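Local coordinates for protein cysteine hydrolase (Pseudomonas syringae pv. phaseolicola 1448A, PDB 3IRV) that probably acts as a hydrolase, belonging to the isochorismatase-like family of cysteine hydrolases, at residues G82-R85 against D86-N90; C35-G39 against A40-K44; L197-A201 against Y202-E206; D48-Q51 against P52-L56; D29-K32 against V33-E36. One frame throughout, in Å; residues are numbered along the deposited sequence.

Contact 1 of 5, residues G82-R85 against D86-N90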
loop_
_atom_site.group_PDB
_atom_site.type_symbol
_atom_site.label_atom_id
_atom_site.label_comp_id
_atom_site.label_asym_id
_atom_site.label_seq_id
_atom_site.Cartn_x
_atom_site.Cartn_y
_atom_site.Cartn_z
ATOM N N GLY A 82 -10.453 -3.734 -14.934
ATOM C CA GLY A 82 -11.248 -4.813 -14.333
ATOM C C GLY A 82 -11.643 -4.333 -12.951
ATOM O O GLY A 82 -12.684 -3.672 -12.790
ATOM N N ARG A 83 -10.809 -4.646 -11.952
ATOM C CA ARG A 83 -11.055 -4.136 -10.592
ATOM C C ARG A 83 -11.153 -2.610 -10.514
ATOM O O ARG A 83 -11.984 -2.097 -9.773
ATOM C CB ARG A 83 -10.032 -4.665 -9.589
ATOM C CG ARG A 83 -9.917 -6.216 -9.574
ATOM C CD ARG A 83 -11.168 -6.941 -9.050
ATOM N NE ARG A 83 -12.222 -7.009 -10.061
ATOM C CZ ARG A 83 -12.217 -7.852 -11.097
ATOM N NH1 ARG A 83 -13.222 -7.811 -11.965
ATOM N NH2 ARG A 83 -11.205 -8.741 -11.286
ATOM N N MET A 84 -10.335 -1.907 -11.305
ATOM C CA MET A 84 -10.373 -0.439 -11.334
ATOM C C MET A 84 -11.795 0.037 -11.718
ATOM O O MET A 84 -12.328 0.978 -11.115
ATOM C CB MET A 84 -9.315 0.140 -12.295
ATOM C CG MET A 84 -9.248 1.659 -12.285
ATOM S SD MET A 84 -8.610 2.465 -10.752
ATOM C CE MET A 84 -9.338 4.080 -11.034
ATOM N N ARG A 85 -12.417 -0.651 -12.675
ATOM C CA ARG A 85 -13.778 -0.286 -13.098
ATOM C C ARG A 85 -14.849 -0.697 -12.075
ATOM O O ARG A 85 -15.871 -0.021 -11.929
ATOM C CB ARG A 85 -14.073 -0.824 -14.498
ATOM C CG ARG A 85 -15.477 -0.475 -15.009
ATOM C CD ARG A 85 -15.522 -0.357 -16.529
ATOM N NE ARG A 85 -14.594 -1.262 -17.217
ATOM C CZ ARG A 85 -14.957 -2.370 -17.853
ATOM N NH1 ARG A 85 -16.236 -2.726 -17.898
ATOM N NH2 ARG A 85 -14.048 -3.117 -18.450
ATOM N N ASP A 86 -14.608 -1.774 -11.327
ATOM C CA ASP A 86 -15.537 -2.143 -10.239
ATOM C C ASP A 86 -15.555 -1.087 -9.149
ATOM O O ASP A 86 -16.619 -0.765 -8.597
ATOM C CB ASP A 86 -15.147 -3.499 -9.622
ATOM C CG ASP A 86 -15.380 -4.661 -10.573
ATOM O OD1 ASP A 86 -16.463 -4.695 -11.206
ATOM O OD2 ASP A 86 -14.503 -5.555 -10.681
ATOM N N LEU A 87 -14.383 -0.534 -8.855
ATOM C CA LEU A 87 -14.245 0.458 -7.794
ATOM C C LEU A 87 -14.606 1.859 -8.264
ATOM O O LEU A 87 -15.185 2.628 -7.503
ATOM C CB LEU A 87 -12.822 0.442 -7.251
ATOM C CG LEU A 87 -12.496 -0.583 -6.137
ATOM C CD1 LEU A 87 -13.207 -0.231 -4.831
ATOM C CD2 LEU A 87 -12.752 -2.023 -6.511
ATOM N N TYR A 88 -14.257 2.184 -9.507
ATOM C CA TYR A 88 -14.612 3.483 -10.086
ATOM C C TYR A 88 -15.377 3.221 -11.390
ATOM O O TYR A 88 -14.767 3.087 -12.453
ATOM C CB TYR A 88 -13.351 4.279 -10.376
ATOM C CG TYR A 88 -12.732 4.905 -9.156
ATOM C CD1 TYR A 88 -13.031 6.236 -8.803
ATOM C CD2 TYR A 88 -11.847 4.186 -8.341
ATOM C CE1 TYR A 88 -12.443 6.831 -7.679
ATOM C CE2 TYR A 88 -11.248 4.767 -7.230
ATOM C CZ TYR A 88 -11.553 6.095 -6.898
ATOM O OH TYR A 88 -10.964 6.679 -5.794
ATOM N N PRO A 89 -16.709 3.070 -11.304
ATOM C CA PRO A 89 -17.530 2.705 -12.480
ATOM C C PRO A 89 -17.385 3.587 -13.715
ATOM O O PRO A 89 -17.603 3.099 -14.809
ATOM C CB PRO A 89 -18.978 2.785 -11.947
ATOM C CG PRO A 89 -18.797 2.416 -10.488
ATOM C CD PRO A 89 -17.526 3.141 -10.071
ATOM N N ASN A 90 -17.010 4.848 -13.529
ATOM C CA ASN A 90 -16.873 5.778 -14.660
ATOM C C ASN A 90 -15.432 5.883 -15.188
ATOM O O ASN A 90 -15.134 6.752 -16.016
ATOM C CB ASN A 90 -17.398 7.171 -14.269
ATOM C CG ASN A 90 -16.643 7.790 -13.085
ATOM O OD1 ASN A 90 -15.924 7.099 -12.354
ATOM N ND2 ASN A 90 -16.829 9.109 -12.876
HETATM O O HOH W 1 -15.018 -4.397 -14.299
#
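Two nitrogens of one guanidinium group grip D86 OD2: R83 NE lies 2.8 Å from it and R83 NH1 2.9 Å. This is a side-on salt bridge in which both N-H groups converge on a single oxygen, nearly along its C-O bond. The guanidinium and carboxylate planes are only 15° apart, and OD2 stays close to the guanidinium plane. The R83 chain bends at chi2 (-67°) and chi3 (78°), folding its end back beside D86 three residues on. A water donates to G82 O and, weakly, to the other D86 oxygen, OD1; the same carbonyl, at the N-cap, accepts D86 N at 3.1 Å. Further i-to-i+4 bonds join L87 N to R83 O at 3.0 Å and Y88 N to M84 O at 2.8 Å, the latter at the point where Y88 leaves helical geometry. On the buried side M84 makes a Met-aromatic contact with Y88: CE meets ring atom CD2 at 3.7 Å, and SD stands oblique to the ring, 5.4 Å from its centroid. Past the helix end, P89 CA makes a CA-H...O contact with R85 O at 3.2 Å. Helix 83-87 lies against the dimer partner, where Y88 reaches E203 of the second subunit and R83 packs on its Y165; within the chain, R85 hydrogen-bonds T81 and forms a salt bridge with D92, and M84 packs on V91 of helix 91-94.

Contact 2 of 5, residues C35-G39 against A40-K44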
loop_
_atom_site.group_PDB
_atom_site.type_symbol
_atom_site.label_atom_id
_atom_site.label_comp_id
_atom_site.label_asym_id
_atom_site.label_seq_id
_atom_site.Cartn_x
_atom_site.Cartn_y
_atom_site.Cartn_z
ATOM N N CYS A 35 -6.422 17.893 -10.269
ATOM C CA CYS A 35 -5.965 19.212 -9.840
ATOM C C CYS A 35 -6.908 20.374 -10.176
ATOM O O CYS A 35 -6.827 21.437 -9.547
ATOM C CB CYS A 35 -4.584 19.507 -10.420
ATOM S SG CYS A 35 -3.319 18.392 -9.778
ATOM N N GLU A 36 -7.757 20.216 -11.190
ATOM C CA GLU A 36 -8.697 21.309 -11.519
ATOM C C GLU A 36 -9.992 21.135 -10.757
ATOM O O GLU A 36 -10.481 20.021 -10.612
ATOM C CB GLU A 36 -9.004 21.307 -13.010
ATOM C CG GLU A 36 -7.792 21.614 -13.825
ATOM C CD GLU A 36 -8.102 21.801 -15.298
ATOM O OE1 GLU A 36 -9.161 21.322 -15.781
ATOM O OE2 GLU A 36 -7.260 22.426 -15.970
ATOM N N PRO A 37 -10.566 22.244 -10.251
ATOM C CA PRO A 37 -11.830 22.182 -9.506
ATOM C C PRO A 37 -12.969 21.505 -10.270
ATOM O O PRO A 37 -13.824 20.863 -9.659
ATOM C CB PRO A 37 -12.149 23.663 -9.238
ATOM C CG PRO A 37 -10.796 24.319 -9.191
ATOM C CD PRO A 37 -10.001 23.608 -10.283
ATOM N N THR A 38 -12.937 21.613 -11.599
ATOM C CA THR A 38 -13.931 20.987 -12.462
ATOM C C THR A 38 -13.576 19.534 -12.802
ATOM O O THR A 38 -14.345 18.848 -13.476
ATOM C CB THR A 38 -14.099 21.765 -13.787
ATOM O OG1 THR A 38 -12.823 21.961 -14.404
ATOM C CG2 THR A 38 -14.754 23.122 -13.540
ATOM N N GLY A 39 -12.417 19.065 -12.344
ATOM C CA GLY A 39 -11.984 17.706 -12.664
ATOM C C GLY A 39 -12.826 16.656 -11.977
ATOM O O GLY A 39 -13.244 16.836 -10.830
ATOM N N ALA A 40 -13.062 15.535 -12.663
ATOM C CA ALA A 40 -13.935 14.497 -12.122
ATOM C C ALA A 40 -13.424 13.870 -10.809
ATOM O O ALA A 40 -14.194 13.271 -10.056
ATOM C CB ALA A 40 -14.174 13.418 -13.177
ATOM N N LEU A 41 -12.125 14.008 -10.540
ATOM C CA LEU A 41 -11.533 13.402 -9.352
ATOM C C LEU A 41 -10.768 14.450 -8.528
ATOM O O LEU A 41 -9.793 14.130 -7.859
ATOM C CB LEU A 41 -10.625 12.243 -9.752
ATOM C CG LEU A 41 -11.265 11.086 -10.532
ATOM C CD1 LEU A 41 -10.164 10.132 -11.029
ATOM C CD2 LEU A 41 -12.300 10.335 -9.682
ATOM N N TYR A 42 -11.289 15.678 -8.549
ATOM C CA TYR A 42 -10.651 16.832 -7.918
ATOM C C TYR A 42 -10.311 16.606 -6.441
ATOM O O TYR A 42 -11.156 16.187 -5.648
ATOM C CB TYR A 42 -11.579 18.043 -8.034
ATOM C CG TYR A 42 -11.080 19.315 -7.368
ATOM C CD1 TYR A 42 -9.806 19.832 -7.646
ATOM C CD2 TYR A 42 -11.894 19.997 -6.454
ATOM C CE1 TYR A 42 -9.375 21.016 -7.066
ATOM C CE2 TYR A 42 -11.467 21.161 -5.861
ATOM C CZ TYR A 42 -10.211 21.670 -6.174
ATOM O OH TYR A 42 -9.776 22.836 -5.585
ATOM N N VAL A 43 -9.053 16.890 -6.104
ATOM C CA VAL A 43 -8.523 16.784 -4.744
ATOM C C VAL A 43 -8.087 18.222 -4.409
ATOM O O VAL A 43 -7.054 18.696 -4.895
ATOM C CB VAL A 43 -7.285 15.841 -4.715
ATOM C CG1 VAL A 43 -6.686 15.795 -3.311
ATOM C CG2 VAL A 43 -7.666 14.431 -5.191
ATOM N N LYS A 44 -8.877 18.922 -3.597
ATOM C CA LYS A 44 -8.612 20.353 -3.358
ATOM C C LYS A 44 -7.251 20.687 -2.746
ATOM O O LYS A 44 -6.679 21.749 -3.048
ATOM C CB LYS A 44 -9.745 21.015 -2.559
ATOM C CG LYS A 44 -9.965 20.476 -1.169
ATOM C CD LYS A 44 -11.071 21.309 -0.489
ATOM C CE LYS A 44 -11.317 20.883 0.954
ATOM N NZ LYS A 44 -12.294 19.762 1.072
#
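A CH-pi contact between P37 and Y42 lies within the surface loop between helices 32-35 and 50-62, where the chain doubles back. P37 CA sits 3.4 Å from the centroid of the Y42 ring and only 4° off its normal, so CA, more than the outer ring carbons CB, CG and CD, covers that face. P37 CG adds a looser touch at 4.1 Å from Y42 CZ. Y42 CG is anti to the backbone N (chi1 177°), which swings the ring over the turn; C35 O meets its edge near the ring plane, 3.6 Å from CE1. The opposite face is met by K44 N. P37 is the second residue of a type I turn from E36 to G39, closed by G39 N bonding E36 O at 2.8 Å. G39 O then accepts Y42 N at 3.2 Å, from well above the carbonyl plane. From the same loop L41 packs on V33 and F34 of helix 32-35 and, with A40, on I94 of helix 91-94.

Contact 3 of 5, residues L197-A201 against Y202-E206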
loop_
_atom_site.group_PDB
_atom_site.type_symbol
_atom_site.label_atom_id
_atom_site.label_comp_id
_atom_site.label_asym_id
_atom_site.label_seq_id
_atom_site.Cartn_x
_atom_site.Cartn_y
_atom_site.Cartn_z
ATOM N N LEU A 197 1.665 9.766 6.550
ATOM C CA LEU A 197 3.055 10.193 6.741
ATOM C C LEU A 197 3.709 9.452 7.915
ATOM O O LEU A 197 4.897 9.071 7.862
ATOM C CB LEU A 197 3.118 11.709 6.939
ATOM C CG LEU A 197 2.682 12.528 5.728
ATOM C CD1 LEU A 197 2.800 14.000 6.118
ATOM C CD2 LEU A 197 3.575 12.253 4.509
ATOM N N THR A 198 2.918 9.241 8.973
ATOM C CA THR A 198 3.411 8.517 10.156
ATOM C C THR A 198 3.753 7.059 9.751
ATOM O O THR A 198 4.835 6.522 10.076
ATOM C CB THR A 198 2.351 8.570 11.281
ATOM O OG1 THR A 198 2.189 9.940 11.704
ATOM C CG2 THR A 198 2.807 7.730 12.500
ATOM N N THR A 199 2.846 6.439 9.006
ATOM C CA THR A 199 3.063 5.076 8.521
ATOM C C THR A 199 4.299 4.985 7.632
ATOM O O THR A 199 5.155 4.106 7.792
ATOM C CB THR A 199 1.825 4.598 7.752
ATOM O OG1 THR A 199 0.722 4.550 8.664
ATOM C CG2 THR A 199 2.030 3.187 7.156
ATOM N N ILE A 200 4.419 5.925 6.698
ATOM C CA ILE A 200 5.625 5.935 5.847
ATOM C C ILE A 200 6.908 6.066 6.677
ATOM O O ILE A 200 7.880 5.330 6.448
ATOM C CB ILE A 200 5.558 7.027 4.776
ATOM C CG1 ILE A 200 4.364 6.783 3.850
ATOM C CG2 ILE A 200 6.908 7.135 4.017
ATOM C CD1 ILE A 200 3.929 8.088 3.121
ATOM N N ALA A 201 6.915 6.993 7.650
ATOM C CA ALA A 201 8.121 7.197 8.460
ATOM C C ALA A 201 8.467 5.974 9.350
ATOM O O ALA A 201 9.631 5.749 9.685
ATOM C CB ALA A 201 7.941 8.436 9.316
ATOM N N TYR A 202 7.451 5.200 9.727
ATOM C CA TYR A 202 7.692 4.055 10.615
ATOM C C TYR A 202 7.986 2.789 9.814
ATOM O O TYR A 202 8.717 1.908 10.275
ATOM C CB TYR A 202 6.472 3.827 11.511
ATOM C CG TYR A 202 6.767 3.066 12.787
ATOM C CD1 TYR A 202 7.114 3.748 13.961
ATOM C CD2 TYR A 202 6.674 1.664 12.828
ATOM C CE1 TYR A 202 7.373 3.039 15.152
ATOM C CE2 TYR A 202 6.926 0.956 14.005
ATOM C CZ TYR A 202 7.282 1.653 15.152
ATOM O OH TYR A 202 7.533 0.928 16.300
ATOM N N GLU A 203 7.388 2.680 8.622
ATOM C CA GLU A 203 7.382 1.392 7.908
ATOM C C GLU A 203 8.114 1.373 6.560
ATOM O O GLU A 203 8.581 0.295 6.135
ATOM C CB GLU A 203 5.945 0.938 7.603
ATOM C CG GLU A 203 4.934 1.000 8.735
ATOM C CD GLU A 203 5.174 -0.008 9.847
ATOM O OE1 GLU A 203 6.148 -0.799 9.793
ATOM O OE2 GLU A 203 4.377 0.015 10.814
ATOM N N PHE A 204 8.133 2.497 5.835
ATOM C CA PHE A 204 8.508 2.418 4.406
ATOM C C PHE A 204 9.721 3.226 3.968
ATOM O O PHE A 204 10.311 2.894 2.943
ATOM C CB PHE A 204 7.342 2.822 3.473
ATOM C CG PHE A 204 6.029 2.118 3.764
ATOM C CD1 PHE A 204 5.980 0.734 3.973
ATOM C CD2 PHE A 204 4.833 2.842 3.790
ATOM C CE1 PHE A 204 4.777 0.086 4.225
ATOM C CE2 PHE A 204 3.625 2.209 4.056
ATOM C CZ PHE A 204 3.601 0.833 4.290
ATOM N N GLY A 205 10.068 4.299 4.673
ATOM C CA GLY A 205 11.242 5.080 4.246
ATOM C C GLY A 205 11.361 6.385 5.023
ATOM O O GLY A 205 11.068 6.414 6.223
ATOM N N GLU A 206 11.798 7.434 4.330
ATOM C CA GLU A 206 12.030 8.732 4.970
ATOM C C GLU A 206 10.850 9.663 4.694
ATOM O O GLU A 206 10.306 9.658 3.594
ATOM C CB GLU A 206 13.280 9.405 4.396
ATOM C CG GLU A 206 13.474 10.819 4.948
ATOM C CD GLU A 206 14.770 11.490 4.564
ATOM O OE1 GLU A 206 15.545 10.959 3.720
ATOM O OE2 GLU A 206 15.015 12.576 5.153
HETATM O O HOH W 2 11.635 7.231 8.721
#
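I200 O takes two backbone N-H groups, F204 N at 2.9 Å and G205 N at 3.0 Å, which reach it from opposite faces of its carbonyl plane. G205 N, five residues on, gives the wider pi-type turn near the C-terminal end of helix 189-204. Just before it, E203 N meets T199 O at 2.8 Å and Y202 N meets T198 O at 3.0 Å, as in an alpha helix, with a weak second bond from Y202 N to T199 O. Where the chain turns away at G205, water 2 donates to both A201 O and G205 O, 2.7 Å from each, satisfying a carbonyl of the last turn. The side chains pack around F204. T199 CG2 is turned anti to its own nitrogen and comes 3.6 Å from F204 CE2, obliquely to the ring. I200 CG1 lies in the ring plane at its edge, 4.0 Å from CD2, the two side chains crossing at about a right angle. E203 CB covers part of one face, toward the rim. The chain of E203 bends at chi2 (-69°), and in the second subunit OE1 bonds Y88 OH, OE2 bonds Y179 OH and the backbone O bonds Y122 OH. A buried carboxylate held in this way ties the helix end to the dimer interface, and its two tyrosine partners probably help to stabilise a negative charge there.

Contact 4 of 5, residues D48-Q51 against P52-L56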
loop_
_atom_site.group_PDB
_atom_site.type_symbol
_atom_site.label_atom_id
_atom_site.label_comp_id
_atom_site.label_asym_id
_atom_site.label_seq_id
_atom_site.Cartn_x
_atom_site.Cartn_y
_atom_site.Cartn_z
ATOM N N ASP A 48 -2.226 23.383 -2.776
ATOM C CA ASP A 48 -1.152 23.721 -1.832
ATOM C C ASP A 48 0.197 23.057 -2.100
ATOM O O ASP A 48 1.214 23.428 -1.487
ATOM C CB ASP A 48 -1.602 23.406 -0.406
ATOM C CG ASP A 48 -2.816 24.220 -0.001
ATOM O OD1 ASP A 48 -2.893 25.410 -0.390
ATOM O OD2 ASP A 48 -3.694 23.656 0.674
ATOM N N ILE A 49 0.218 22.087 -3.012
ATOM C CA ILE A 49 1.493 21.412 -3.332
ATOM C C ILE A 49 2.130 21.777 -4.670
ATOM O O ILE A 49 3.246 21.340 -4.959
ATOM C CB ILE A 49 1.402 19.855 -3.207
ATOM C CG1 ILE A 49 0.539 19.246 -4.315
ATOM C CG2 ILE A 49 0.833 19.482 -1.851
ATOM C CD1 ILE A 49 0.675 17.707 -4.328
ATOM N N VAL A 50 1.441 22.584 -5.481
ATOM C CA VAL A 50 2.006 22.934 -6.784
ATOM C C VAL A 50 3.309 23.733 -6.654
ATOM O O VAL A 50 4.315 23.411 -7.309
ATOM C CB VAL A 50 0.978 23.695 -7.641
ATOM C CG1 VAL A 50 1.602 24.206 -8.916
ATOM C CG2 VAL A 50 -0.234 22.786 -7.956
ATOM N N GLN A 51 3.305 24.751 -5.795
ATOM C CA GLN A 51 4.506 25.584 -5.602
ATOM C C GLN A 51 5.740 24.794 -5.096
ATOM O O GLN A 51 6.818 24.898 -5.698
ATOM C CB GLN A 51 4.151 26.769 -4.697
ATOM C CG GLN A 51 5.134 27.910 -4.720
ATOM C CD GLN A 51 4.667 29.062 -3.828
ATOM O OE1 GLN A 51 5.352 29.447 -2.877
ATOM N NE2 GLN A 51 3.477 29.597 -4.124
ATOM N N PRO A 52 5.592 24.005 -4.003
ATOM C CA PRO A 52 6.756 23.195 -3.606
ATOM C C PRO A 52 7.246 22.247 -4.695
ATOM O O PRO A 52 8.455 22.092 -4.852
ATOM C CB PRO A 52 6.265 22.380 -2.403
ATOM C CG PRO A 52 4.856 22.718 -2.193
ATOM C CD PRO A 52 4.474 23.892 -3.040
ATOM N N ILE A 53 6.324 21.615 -5.424
ATOM C CA ILE A 53 6.763 20.758 -6.538
ATOM C C ILE A 53 7.529 21.574 -7.611
ATOM O O ILE A 53 8.582 21.132 -8.108
ATOM C CB ILE A 53 5.601 19.913 -7.113
ATOM C CG1 ILE A 53 5.067 18.969 -6.023
ATOM C CG2 ILE A 53 6.085 19.091 -8.310
ATOM C CD1 ILE A 53 3.896 18.176 -6.447
ATOM N N GLN A 54 7.046 22.779 -7.941
ATOM C CA GLN A 54 7.764 23.612 -8.924
ATOM C C GLN A 54 9.210 23.888 -8.483
ATOM O O GLN A 54 10.162 23.760 -9.279
ATOM C CB GLN A 54 7.022 24.935 -9.120
ATOM C CG GLN A 54 5.744 24.842 -9.893
ATOM C CD GLN A 54 5.041 26.188 -9.985
ATOM O OE1 GLN A 54 5.058 26.976 -9.035
ATOM N NE2 GLN A 54 4.391 26.443 -11.127
ATOM N N LYS A 55 9.380 24.241 -7.211
ATOM C CA LYS A 55 10.718 24.468 -6.650
ATOM C C LYS A 55 11.570 23.201 -6.715
ATOM O O LYS A 55 12.744 23.249 -7.084
ATOM C CB LYS A 55 10.616 24.967 -5.208
ATOM C CG LYS A 55 9.965 26.331 -5.061
ATOM C CD LYS A 55 9.979 26.729 -3.593
ATOM C CE LYS A 55 9.696 28.212 -3.396
ATOM N NZ LYS A 55 8.241 28.492 -3.479
ATOM N N LEU A 56 10.959 22.074 -6.361
ATOM C CA LEU A 56 11.628 20.783 -6.395
ATOM C C LEU A 56 12.131 20.458 -7.789
ATOM O O LEU A 56 13.300 20.052 -7.950
ATOM C CB LEU A 56 10.689 19.669 -5.919
ATOM C CG LEU A 56 11.260 18.253 -6.024
ATOM C CD1 LEU A 56 12.500 18.066 -5.123
ATOM C CD2 LEU A 56 10.149 17.263 -5.676
#
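The first turns of helix 50-62 place a proline where a helix can most easily accommodate one. P52 has no N-H to offer D48 O; its CD lies 3.6 Å from that oxygen instead, and its ring rests beside I49 O. Regular i-to-i+4 bonding starts right after it, with I53 N to I49 O at 3.1 Å, Q54 N to V50 O at 2.9 Å and K55 N to Q51 O at 3.0 Å, the last the straightest of the three at 168°. On the buried side I49 and I53 run side by side and touch through their terminal methyls, CD1 to CD1 at 3.9 Å. I49 puts CG1 between its backbone N and carbonyl carbon (chi1 70°), which carries CD1 to the I53 methyl. I53 goes on to pack against C145 of strand 141-147, and P52 against T210 of helix 210-220, so this end of the helix touches both the parallel sheet and helix 210-220. V50 CG1 touches the flat end of Q54 obliquely, 4.1 Å from CD; the amide of Q54 is held by A107 O, to which NE2 donates. On the exposed side Q51 and K55 extend in the same direction. K55 is straight until chi4 (80°), where it bends back and leaves NZ 3.1 Å from Q51 OE1.

Contact 5 of 5, residues D29-K32 against V33-E36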
loop_
_atom_site.group_PDB
_atom_site.type_symbol
_atom_site.label_atom_id
_atom_site.label_comp_id
_atom_site.label_asym_id
_atom_site.label_seq_id
_atom_site.Cartn_x
_atom_site.Cartn_y
_atom_site.Cartn_z
ATOM N N ASP A 29 0.758 11.686 -10.657
ATOM C CA ASP A 29 -0.613 11.973 -11.082
ATOM C C ASP A 29 -1.032 13.443 -10.886
ATOM O O ASP A 29 -2.170 13.728 -10.487
ATOM C CB ASP A 29 -1.587 11.025 -10.367
ATOM C CG ASP A 29 -1.423 9.579 -10.830
ATOM O OD1 ASP A 29 -0.604 9.346 -11.753
ATOM O OD2 ASP A 29 -2.081 8.698 -10.243
ATOM N N MET A 30 -0.125 14.365 -11.199
ATOM C CA MET A 30 -0.499 15.792 -11.185
ATOM C C MET A 30 -1.222 16.186 -12.485
ATOM O O MET A 30 -0.795 17.073 -13.240
ATOM C CB MET A 30 0.682 16.685 -10.778
ATOM C CG MET A 30 1.086 16.489 -9.291
ATOM S SD MET A 30 -0.198 16.901 -8.057
ATOM C CE MET A 30 -0.025 18.745 -8.125
ATOM N N GLN A 31 -2.365 15.532 -12.672
ATOM C CA GLN A 31 -3.170 15.622 -13.888
ATOM C C GLN A 31 -4.361 16.528 -13.638
ATOM O O GLN A 31 -4.830 16.685 -12.482
ATOM C CB GLN A 31 -3.669 14.224 -14.274
ATOM C CG GLN A 31 -2.549 13.256 -14.679
ATOM C CD GLN A 31 -3.011 11.835 -14.675
ATOM O OE1 GLN A 31 -2.870 11.144 -13.658
ATOM N NE2 GLN A 31 -3.614 11.383 -15.788
ATOM N N LYS A 32 -4.901 17.107 -14.725
ATOM C CA LYS A 32 -6.038 18.041 -14.554
ATOM C C LYS A 32 -7.251 17.411 -13.849
ATOM O O LYS A 32 -7.956 18.079 -13.086
ATOM C CB LYS A 32 -6.451 18.603 -15.918
ATOM C CG LYS A 32 -5.346 19.413 -16.547
ATOM C CD LYS A 32 -5.663 19.808 -17.982
ATOM C CE LYS A 32 -4.793 20.965 -18.400
ATOM N NZ LYS A 32 -4.679 21.112 -19.882
ATOM N N VAL A 33 -7.488 16.116 -14.089
ATOM C CA VAL A 33 -8.605 15.404 -13.489
ATOM C C VAL A 33 -8.565 15.403 -11.927
ATOM O O VAL A 33 -9.627 15.371 -11.275
ATOM C CB VAL A 33 -8.697 13.971 -14.090
ATOM C CG1 VAL A 33 -7.467 13.159 -13.708
ATOM C CG2 VAL A 33 -10.004 13.272 -13.715
ATOM N N PHE A 34 -7.353 15.486 -11.353
ATOM C CA PHE A 34 -7.169 15.593 -9.888
ATOM C C PHE A 34 -6.941 17.023 -9.397
ATOM O O PHE A 34 -7.231 17.320 -8.245
ATOM C CB PHE A 34 -5.986 14.743 -9.421
ATOM C CG PHE A 34 -6.097 13.300 -9.813
ATOM C CD1 PHE A 34 -6.990 12.464 -9.157
ATOM C CD2 PHE A 34 -5.288 12.767 -10.819
ATOM C CE1 PHE A 34 -7.090 11.114 -9.522
ATOM C CE2 PHE A 34 -5.385 11.445 -11.196
ATOM C CZ PHE A 34 -6.283 10.609 -10.561
ATOM N N CYS A 35 -6.422 17.893 -10.269
ATOM C CA CYS A 35 -5.965 19.212 -9.840
ATOM C C CYS A 35 -6.908 20.374 -10.176
ATOM O O CYS A 35 -6.827 21.437 -9.547
ATOM C CB CYS A 35 -4.584 19.507 -10.420
ATOM S SG CYS A 35 -3.319 18.392 -9.778
ATOM N N GLU A 36 -7.757 20.216 -11.190
ATOM C CA GLU A 36 -8.697 21.309 -11.519
ATOM C C GLU A 36 -9.992 21.135 -10.757
ATOM O O GLU A 36 -10.481 20.021 -10.612
ATOM C CB GLU A 36 -9.004 21.307 -13.010
ATOM C CG GLU A 36 -7.792 21.614 -13.825
ATOM C CD GLU A 36 -8.102 21.801 -15.298
ATOM O OE1 GLU A 36 -9.161 21.322 -15.781
ATOM O OE2 GLU A 36 -7.260 22.426 -15.970
#
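An inverse gamma turn centred on M30 leads from strand 23-28 into the N-cap of the short helix 32-35, and the backbone carbonyls of D29, Q31 and K32 each accept a hydrogen bond. The gamma turn is closed by a weak bond from Q31 N to D29 O. Q31, the N-cap residue, uses its backbone carbonyl twice: C35 N approaches Q31 O in the carbonyl plane at 3.0 Å, while F34 N, also 3.0 Å from it, comes from well above that plane. K32 O accepts E36 N at 2.9 Å, with C35 N a weak second donor. The Q31 amide is fixed at both ends, OE1 by H72 N and NE2 by its bond to V102 O. OE1 also meets the F34 ring at its edge, 3.5 Å from CE2, the amide and ring planes being 62° apart. V33 CG1 lies over one face of that ring, toward the rim. D29 CB touches F34 CE2 at 3.9 Å, and D29 OD2 forms a salt bridge with K119, consistent with the aspartate-lysine pair of the Asp-Lys-Cys triad in this family. At the surface K32 runs extended alongside E36, CG 3.6 Å from OE2, yet the charged atoms NZ and OE2 remain 4.9 Å apart. M30 bends at chi2 and chi3, bringing its CE 3.7 Å from C35 SG.

How the contacts relate
Along the chain the order is contact 5, contact 2, contact 4, contact 1, contact 3, all within one isochorismatase domain built on a parallel sheet. Contacts 5 and 2 share C35 and E36, have centres about 6 Å apart, and are joined by probable backbone hydrogen bonds from L41 and V43 to V33 and F34. Contact 4 opens the next helix, 50-62, and touches contact 5 through M30. Contact 1 meets contact 2 where Y88 packs on L41. Contact 3, on helix 189-204, is remote, its centre about 29 Å from that of contact 1; yet both face the second subunit, where Y88 of one chain bonds E203 of the other, so the dimer brings them together.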